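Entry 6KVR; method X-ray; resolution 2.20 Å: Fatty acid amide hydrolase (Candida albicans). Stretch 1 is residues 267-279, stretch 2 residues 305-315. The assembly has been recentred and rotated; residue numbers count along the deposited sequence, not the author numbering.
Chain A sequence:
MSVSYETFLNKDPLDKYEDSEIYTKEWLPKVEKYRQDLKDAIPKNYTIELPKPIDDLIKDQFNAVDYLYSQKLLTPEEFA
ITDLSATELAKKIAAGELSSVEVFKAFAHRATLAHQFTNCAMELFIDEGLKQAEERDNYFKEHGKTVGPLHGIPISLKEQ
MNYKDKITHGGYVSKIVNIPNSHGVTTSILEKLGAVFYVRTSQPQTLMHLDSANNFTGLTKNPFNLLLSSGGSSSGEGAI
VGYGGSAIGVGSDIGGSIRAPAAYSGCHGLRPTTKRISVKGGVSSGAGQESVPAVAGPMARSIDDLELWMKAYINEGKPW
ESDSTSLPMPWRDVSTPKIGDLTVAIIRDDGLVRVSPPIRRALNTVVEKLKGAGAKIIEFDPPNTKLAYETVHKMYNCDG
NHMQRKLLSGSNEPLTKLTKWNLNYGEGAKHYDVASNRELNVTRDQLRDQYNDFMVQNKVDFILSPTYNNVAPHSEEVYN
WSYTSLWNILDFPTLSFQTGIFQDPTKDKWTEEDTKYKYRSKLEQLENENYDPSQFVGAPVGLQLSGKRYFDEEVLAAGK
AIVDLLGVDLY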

ATOM      1  N   CYS A 267      28.438   3.998  -8.911  1.00 25.07           N
ATOM      2  CA  CYS A 267      27.436   3.764  -9.950  1.00 27.47           C
ATOM      3  C   CYS A 267      26.141   4.460  -9.552  1.00 26.38           C
ATOM      4  O   CYS A 267      26.094   5.215  -8.574  1.00 30.39           O
ATOM      5  N   HIS A 268      25.090   4.232 -10.340  1.00 28.91           N
ATOM      6  CA  HIS A 268      23.777   4.826 -10.116  1.00 25.32           C
ATOM      7  C   HIS A 268      22.822   3.765  -9.589  1.00 29.20           C
ATOM      8  O   HIS A 268      22.961   2.579  -9.903  1.00 24.13           O
ATOM      9  N   GLY A 269      21.837   4.204  -8.796  1.00 25.80           N
ATOM     10  CA  GLY A 269      20.892   3.279  -8.201  1.00 23.90           C
ATOM     11  C   GLY A 269      19.556   3.922  -7.908  1.00 27.39           C
ATOM     12  O   GLY A 269      19.499   5.089  -7.497  1.00 25.43           O
ATOM     13  N   LEU A 270      18.474   3.173  -8.094  1.00 23.37           N
ATOM     14  CA  LEU A 270      17.127   3.689  -7.869  1.00 23.46           C
ATOM     15  C   LEU A 270      16.431   2.920  -6.757  1.00 21.72           C
ATOM     16  O   LEU A 270      16.253   1.701  -6.860  1.00 22.32           O
ATOM     17  N   ARG A 271      16.029   3.632  -5.707  1.00 24.41           N
ATOM     18  CA  ARG A 271      15.045   3.111  -4.766  1.00 20.91           C
ATOM     19  C   ARG A 271      13.646   3.536  -5.217  1.00 20.46           C
ATOM     20  O   ARG A 271      13.267   4.702  -5.052  1.00 22.36           O
ATOM     21  N   PRO A 272      12.847   2.651  -5.792  1.00 19.69           N
ATOM     22  CA  PRO A 272      11.514   3.064  -6.245  1.00 23.52           C
ATOM     23  C   PRO A 272      10.517   3.153  -5.093  1.00 25.56           C
ATOM     24  O   PRO A 272      10.760   2.671  -3.976  1.00 21.68           O
ATOM     25  N   THR A 273       9.403   3.835  -5.372  1.00 20.35           N
ATOM     26  CA  THR A 273       8.277   3.835  -4.444  1.00 23.19           C
ATOM     27  C   THR A 273       7.850   2.400  -4.185  1.00 22.57           C
ATOM     28  O   THR A 273       7.904   1.556  -5.087  1.00 22.25           O
ATOM     29  N   THR A 274       7.407   2.120  -2.958  1.00 25.06           N
ATOM     30  CA  THR A 274       7.024   0.750  -2.632  1.00 19.86           C
ATOM     31  C   THR A 274       5.912   0.262  -3.550  1.00 21.80           C
ATOM     32  O   THR A 274       5.102   1.044  -4.062  1.00 25.59           O
ATOM     33  N   LYS A 275       5.898  -1.054  -3.760  1.00 21.88           N
ATOM     34  CA  LYS A 275       4.830  -1.806  -4.410  1.00 25.66           C
ATOM     35  C   LYS A 275       4.795  -1.631  -5.922  1.00 24.73           C
ATOM     36  O   LYS A 275       3.788  -1.922  -6.547  1.00 27.09           O
ATOM     37  N   ARG A 276       5.885  -1.191  -6.540  1.00 22.39           N
ATOM     38  CA  ARG A 276       5.988  -1.244  -7.988  1.00 21.88           C
ATOM     39  C   ARG A 276       6.780  -2.464  -8.453  1.00 27.87           C
ATOM     40  O   ARG A 276       6.367  -3.152  -9.392  1.00 26.07           O
ATOM     41  N   ILE A 277       7.890  -2.763  -7.781  1.00 20.83           N
ATOM     42  CA  ILE A 277       8.735  -3.910  -8.076  1.00 27.63           C
ATOM     43  C   ILE A 277       8.507  -4.941  -6.972  1.00 25.89           C
ATOM     44  O   ILE A 277       8.470  -4.586  -5.790  1.00 26.10           O
ATOM     45  N   SER A 278       8.324  -6.205  -7.352  1.00 22.04           N
ATOM     46  CA  SER A 278       8.058  -7.247  -6.361  1.00 25.08           C
ATOM     47  C   SER A 278       9.280  -7.592  -5.505  1.00 28.57           C
ATOM     48  O   SER A 278      10.407  -7.700  -6.006  1.00 23.48           O
ATOM     49  N   VAL A 279       9.045  -7.789  -4.202  1.00 26.26           N
ATOM     50  CA  VAL A 279      10.033  -8.383  -3.304  1.00 25.96           C
ATOM     51  C   VAL A 279       9.648  -9.801  -2.906  1.00 30.65           C
ATOM     52  O   VAL A 279      10.307 -10.397  -2.055  1.00 29.98           O
ATOM     53  N   ASP A 305      19.821   2.946 -18.377  1.00 32.05           N
ATOM     54  CA  ASP A 305      19.705   1.546 -17.999  1.00 32.91           C
ATOM     55  C   ASP A 305      18.705   1.361 -16.857  1.00 33.53           C
ATOM     56  O   ASP A 305      17.815   0.506 -16.944  1.00 33.63           O
ATOM     57  N   LEU A 306      18.795   2.191 -15.807  1.00 27.50           N
ATOM     58  CA  LEU A 306      17.739   2.216 -14.789  1.00 28.51           C
ATOM     59  C   LEU A 306      16.369   2.367 -15.435  1.00 32.08           C
ATOM     60  O   LEU A 306      15.425   1.660 -15.081  1.00 26.14           O
ATOM     61  N   GLU A 307      16.248   3.275 -16.410  1.00 32.35           N
ATOM     62  CA  GLU A 307      14.952   3.516 -17.041  1.00 31.74           C
ATOM     63  C   GLU A 307      14.502   2.307 -17.855  1.00 32.35           C
ATOM     64  O   GLU A 307      13.330   1.907 -17.797  1.00 31.02           O
ATOM     65  N   LEU A 308      15.425   1.707 -18.614  1.00 30.58           N
ATOM     66  CA  LEU A 308      15.103   0.509 -19.382  1.00 32.18           C
ATOM     67  C   LEU A 308      14.534  -0.580 -18.484  1.00 32.78           C
ATOM     68  O   LEU A 308      13.558  -1.253 -18.837  1.00 31.45           O
ATOM     69  N   TRP A 309      15.160  -0.777 -17.320  1.00 29.89           N
ATOM     70  CA  TRP A 309      14.807  -1.877 -16.432  1.00 28.44           C
ATOM     71  C   TRP A 309      13.411  -1.674 -15.841  1.00 25.72           C
ATOM     72  O   TRP A 309      12.566  -2.567 -15.907  1.00 25.96           O
HETATM   73  N   MSE A 310      13.137  -0.493 -15.301  1.00 26.78           N
HETATM   74  CA  MSE A 310      11.817  -0.192 -14.777  1.00 26.64           C
HETATM   75  C   MSE A 310      10.739  -0.382 -15.842  1.00 30.11           C
HETATM   76  O   MSE A 310       9.742  -1.078 -15.612  1.00 31.48           O
ATOM     77  N   LYS A 311      10.950   0.236 -17.009  1.00 32.36           N
ATOM     78  CA  LYS A 311       9.951   0.188 -18.074  1.00 28.49           C
ATOM     79  C   LYS A 311       9.671  -1.243 -18.499  1.00 28.30           C
ATOM     80  O   LYS A 311       8.507  -1.641 -18.627  1.00 28.53           O
ATOM     81  N   ALA A 312      10.728  -2.037 -18.716  1.00 27.66           N
ATOM     82  CA  ALA A 312      10.535  -3.424 -19.131  1.00 26.57           C
ATOM     83  C   ALA A 312       9.878  -4.247 -18.024  1.00 30.20           C
ATOM     84  O   ALA A 312       8.922  -4.996 -18.272  1.00 25.16           O
ATOM     85  N   TYR A 313      10.390  -4.125 -16.793  1.00 26.95           N
ATOM     86  CA  TYR A 313       9.878  -4.915 -15.679  1.00 23.86           C
ATOM     87  C   TYR A 313       8.380  -4.706 -15.513  1.00 24.96           C
ATOM     88  O   TYR A 313       7.615  -5.669 -15.458  1.00 23.91           O
ATOM     89  N   ILE A 314       7.945  -3.447 -15.451  1.00 23.77           N
ATOM     90  CA  ILE A 314       6.561  -3.146 -15.120  1.00 25.03           C
ATOM     91  C   ILE A 314       5.647  -3.367 -16.323  1.00 30.94           C
ATOM     92  O   ILE A 314       4.663  -4.112 -16.238  1.00 31.20           O
ATOM     93  N   ASN A 315       5.955  -2.730 -17.460  1.00 26.78           N
ATOM     94  CA  ASN A 315       5.017  -2.732 -18.579  1.00 29.76           C
ATOM     95  C   ASN A 315       5.005  -4.065 -19.317  1.00 28.86           C
ATOM     96  O   ASN A 315       3.971  -4.448 -19.870  1.00 36.29           O
TER

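A strand that runs out into a loop can remain in contact with a single helix if successive turns of the helix take over the packing, and the fatty acid amide hydrolase of Candida albicans offers a compact example. Here the strand 268-271 lies at 34° to the helix 305-315, with 9.4 Å between their axes at closest approach, and the two stretches together bury 519 Å².

The strand begins the contact with the alternation expected of an extended chain. His 268 points toward the helix in an m rotamer, and its CB lies 4.1 Å from CD1 of Leu 306. Gly 269 has no side chain to offer, yet its backbone helps to line the same site, its N lying 4.1 Å from Leu 306 CD1. Leu 270 again points toward the helix, with chi1 t and chi2 p. Its CB is 4.2 Å from Leu 306 CD1, while its CD2 reaches to 3.9 Å from CE of Met 310. Leu 306, itself directed toward the strand with chi1 m and chi2 t, thus serves three consecutive residues with one methyl group, and Leu 270 carries the contact one helical turn onward. Arg 271 is out of reach of the helix, and its guanidinium is satisfied elsewhere in the structure.

Pro 272 continues the apolar surface as the strand gives way to loop: its CB sits 3.6 Å from Met 310 CE. Met 310 is present as selenomethionine. Its CA-to-CB bond points sideways, but three successive m torsions fold the side chain so that its end comes nearer to the opposing stretch. The type II turn from Thr 273 to Arg 276 then interrupts the packing; Thr 273, Thr 274 and Lys 275 make no contact with the helix.

Contact resumes at Arg 276, whose CB departs sideways with chi1 m. Its NE lies 4.1 Å from CD1 of Ile 314, an apolar neighbor, while NH1 and NH2 find hydrogen bonds elsewhere. Ile 277 is the hub of the interface, burying more area than any other residue in either stretch. With chi1 m and chi2 p, it places CD1 3.3 Å from Met 310 CE and 4.3 Å from Ile 314 CD1. Ile 277 CG1 approaches the edge of the Trp 309 ring, 3.7 Å from Trp 309 CZ3, and also lies over one face of Tyr 313, 4.3 Å from the ring centroid, in a CH-pi contact. Ile 277 CG2 adds a contact of 3.9 Å with Tyr 313 CZ. Both aromatic residues are t at chi1 and point toward stretch 1.

The one hydrogen bond across the stretches closes the series: Ser 278 N donates to Tyr 313 OH over 3.0 Å, with an angle of 148° at the hydrogen. Tyr 313 therefore offers a ring face to Ile 277 and a hydroxyl to the backbone amide of Ser 278. Ser 278 CB lies 3.3 Å from Tyr 313 OH. Val 279 points away, and the contact ends.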

ATOM      1  CB  CYS A 267      27.240   2.266 -10.212  1.00 31.61           C
ATOM      2  SG  CYS A 267      26.745   1.319  -8.777  1.00 35.06           S
ATOM      3  CB  HIS A 268      23.171   5.415 -11.394  1.00 25.04           C
ATOM      4  CG  HIS A 268      24.069   6.351 -12.144  1.00 34.68           C
ATOM      5  ND1 HIS A 268      24.535   7.533 -11.608  1.00 36.35           N
ATOM      6  CD2 HIS A 268      24.550   6.296 -13.411  1.00 35.95           C
ATOM      7  CE1 HIS A 268      25.278   8.157 -12.508  1.00 34.44           C
ATOM      8  NE2 HIS A 268      25.303   7.428 -13.609  1.00 35.87           N
ATOM      9  CB  LEU A 270      16.290   3.602  -9.142  1.00 22.47           C
ATOM     10  CG  LEU A 270      14.837   4.014  -8.905  1.00 23.57           C
ATOM     11  CD1 LEU A 270      14.745   5.488  -8.496  1.00 23.74           C
ATOM     12  CD2 LEU A 270      13.996   3.734 -10.160  1.00 26.25           C
ATOM     13  CB  ARG A 271      15.310   3.619  -3.350  1.00 23.83           C
ATOM     14  CG  ARG A 271      14.358   3.008  -2.329  1.00 25.93           C
ATOM     15  CD  ARG A 271      14.169   3.809  -1.047  1.00 24.56           C
ATOM     16  NE  ARG A 271      13.009   4.659  -1.194  1.00 34.31           N
ATOM     17  CZ  ARG A 271      11.769   4.356  -0.831  1.00 31.03           C
ATOM     18  NH1 ARG A 271      11.485   3.267  -0.121  1.00 28.03           N
ATOM     19  NH2 ARG A 271      10.784   5.158  -1.207  1.00 29.82           N
ATOM     20  CB  PRO A 272      11.116   1.979  -7.248  1.00 25.95           C
ATOM     21  CG  PRO A 272      12.064   0.833  -7.025  1.00 25.17           C
ATOM     22  CD  PRO A 272      13.197   1.275  -6.174  1.00 23.11           C
ATOM     23  CB  THR A 273       7.078   4.618  -5.014  1.00 28.45           C
ATOM     24  OG1 THR A 273       7.520   5.792  -5.701  1.00 25.86           O
ATOM     25  CG2 THR A 273       6.134   5.048  -3.877  1.00 25.58           C
ATOM     26  CB  THR A 274       6.563   0.620  -1.179  1.00 24.67           C
ATOM     27  OG1 THR A 274       5.503   1.552  -0.929  1.00 27.80           O
ATOM     28  CG2 THR A 274       7.721   0.872  -0.198  1.00 23.96           C
ATOM     29  CB  LYS A 275       3.464  -1.483  -3.797  1.00 30.70           C
ATOM     30  CG  LYS A 275       3.445  -1.663  -2.270  1.00 28.92           C
ATOM     31  CD  LYS A 275       2.716  -0.515  -1.576  1.00 44.28           C
ATOM     32  CE  LYS A 275       1.275  -0.904  -1.158  1.00 49.19           C
ATOM     33  NZ  LYS A 275       0.341   0.264  -0.920  1.00 45.93           N
ATOM     34  CB  ARG A 276       6.633   0.048  -8.512  1.00 23.42           C
ATOM     35  CG  ARG A 276       5.907   1.320  -8.104  1.00 23.99           C
ATOM     36  CD  ARG A 276       6.295   2.527  -8.972  1.00 29.74           C
ATOM     37  NE  ARG A 276       5.611   2.548 -10.262  1.00 27.70           N
ATOM     38  CZ  ARG A 276       5.565   3.594 -11.081  1.00 29.40           C
ATOM     39  NH1 ARG A 276       6.102   4.756 -10.750  1.00 22.26           N
ATOM     40  NH2 ARG A 276       4.974   3.463 -12.271  1.00 27.59           N
ATOM     41  CB  ILE A 277      10.219  -3.482  -8.185  1.00 26.21           C
ATOM     42  CG1 ILE A 277      10.461  -2.754  -9.514  1.00 32.14           C
ATOM     43  CG2 ILE A 277      11.139  -4.662  -8.183  1.00 21.22           C
ATOM     44  CD1 ILE A 277       9.950  -1.367  -9.566  1.00 32.10           C
ATOM     45  CB  SER A 278       7.572  -8.518  -7.047  1.00 25.41           C
ATOM     46  OG  SER A 278       7.304  -9.519  -6.076  1.00 26.70           O
ATOM     47  CB  VAL A 279      10.278  -7.525  -2.047  1.00 25.39           C
ATOM     48  CG1 VAL A 279      10.820  -6.146  -2.425  1.00 24.48           C
ATOM     49  CG2 VAL A 279       9.004  -7.393  -1.225  1.00 23.95           C
ATOM     50  CB  ASP A 305      21.095   1.020 -17.655  1.00 31.52           C
ATOM     51  CG  ASP A 305      21.924   0.769 -18.911  1.00 36.90           C
ATOM     52  OD1 ASP A 305      23.009   0.171 -18.821  1.00 38.70           O
ATOM     53  OD2 ASP A 305      21.432   1.140 -20.019  1.00 41.77           O
ATOM     54  CB  LEU A 306      17.980   3.357 -13.800  1.00 26.68           C
ATOM     55  CG  LEU A 306      19.335   3.435 -13.086  1.00 25.53           C
ATOM     56  CD1 LEU A 306      19.256   4.427 -11.946  1.00 24.02           C
ATOM     57  CD2 LEU A 306      19.742   2.062 -12.574  1.00 26.77           C
ATOM     58  CB  GLU A 307      15.021   4.773 -17.913  1.00 35.51           C
ATOM     59  CG  GLU A 307      13.710   5.519 -18.100  1.00 38.59           C
ATOM     60  CD  GLU A 307      12.895   4.983 -19.272  1.00 49.00           C
ATOM     61  OE1 GLU A 307      13.518   4.607 -20.298  1.00 55.03           O
ATOM     62  OE2 GLU A 307      11.637   4.993 -19.200  1.00 49.92           O
ATOM     63  CB  LEU A 308      16.358  -0.005 -20.094  1.00 31.28           C
ATOM     64  CG  LEU A 308      16.231  -1.397 -20.731  1.00 34.84           C
ATOM     65  CD1 LEU A 308      15.256  -1.359 -21.895  1.00 39.74           C
ATOM     66  CD2 LEU A 308      17.560  -2.000 -21.162  1.00 31.21           C
ATOM     67  CB  TRP A 309      15.875  -1.990 -15.341  1.00 24.77           C
ATOM     68  CG  TRP A 309      15.852  -3.230 -14.534  1.00 24.72           C
ATOM     69  CD1 TRP A 309      16.592  -4.347 -14.736  1.00 26.76           C
ATOM     70  CD2 TRP A 309      15.064  -3.476 -13.365  1.00 26.30           C
ATOM     71  NE1 TRP A 309      16.310  -5.289 -13.778  1.00 28.22           N
ATOM     72  CE2 TRP A 309      15.374  -4.780 -12.920  1.00 25.83           C
ATOM     73  CE3 TRP A 309      14.108  -2.732 -12.666  1.00 23.32           C
ATOM     74  CZ2 TRP A 309      14.776  -5.355 -11.801  1.00 21.80           C
ATOM     75  CZ3 TRP A 309      13.516  -3.302 -11.544  1.00 27.60           C
ATOM     76  CH2 TRP A 309      13.860  -4.602 -11.120  1.00 27.31           C
HETATM   77  CB  MSE A 310      11.774   1.240 -14.231  1.00 30.85           C
HETATM   78  CG  MSE A 310      12.775   1.499 -13.106  1.00 29.00           C
HETATM   79 SE   MSE A 310      12.330   0.472 -11.480  1.00 40.55          SE
HETATM   80  CE  MSE A 310      10.826   1.605 -10.833  1.00 29.18           C
ATOM     81  CB  LYS A 311      10.406   1.015 -19.280  1.00 32.81           C
ATOM     82  CG  LYS A 311       9.386   1.069 -20.431  1.00 32.66           C
ATOM     83  CD  LYS A 311       9.964   1.863 -21.593  1.00 45.93           C
ATOM     84  CE  LYS A 311      11.057   1.069 -22.300  1.00 52.42           C
ATOM     85  NZ  LYS A 311      12.290   1.887 -22.593  1.00 59.38           N
ATOM     86  CB  ALA A 312      11.873  -4.043 -19.539  1.00 27.72           C
ATOM     87  CB  TYR A 313      10.617  -4.546 -14.387  1.00 22.13           C
ATOM     88  CG  TYR A 313      10.237  -5.376 -13.163  1.00 27.09           C
ATOM     89  CD1 TYR A 313       9.078  -5.099 -12.431  1.00 24.56           C
ATOM     90  CD2 TYR A 313      11.040  -6.434 -12.740  1.00 25.14           C
ATOM     91  CE1 TYR A 313       8.740  -5.841 -11.318  1.00 22.85           C
ATOM     92  CE2 TYR A 313      10.705  -7.185 -11.637  1.00 25.59           C
ATOM     93  CZ  TYR A 313       9.552  -6.885 -10.925  1.00 25.50           C
ATOM     94  OH  TYR A 313       9.224  -7.631  -9.815  1.00 25.95           O
ATOM     95  CB  ILE A 314       6.458  -1.708 -14.583  1.00 26.69           C
ATOM     96  CG1 ILE A 314       7.121  -1.603 -13.207  1.00 24.49           C
ATOM     97  CG2 ILE A 314       4.995  -1.222 -14.586  1.00 21.98           C
ATOM     98  CD1 ILE A 314       7.437  -0.175 -12.784  1.00 26.87           C
ATOM     99  CB  ASN A 315       5.330  -1.573 -19.539  1.00 27.14           C
ATOM    100  CG  ASN A 315       4.958  -0.217 -18.958  1.00 30.15           C
ATOM    101  OD1 ASN A 315       4.262  -0.126 -17.937  1.00 31.96           O
ATOM    102  ND2 ASN A 315       5.412   0.851 -19.612  1.00 29.47           N
TER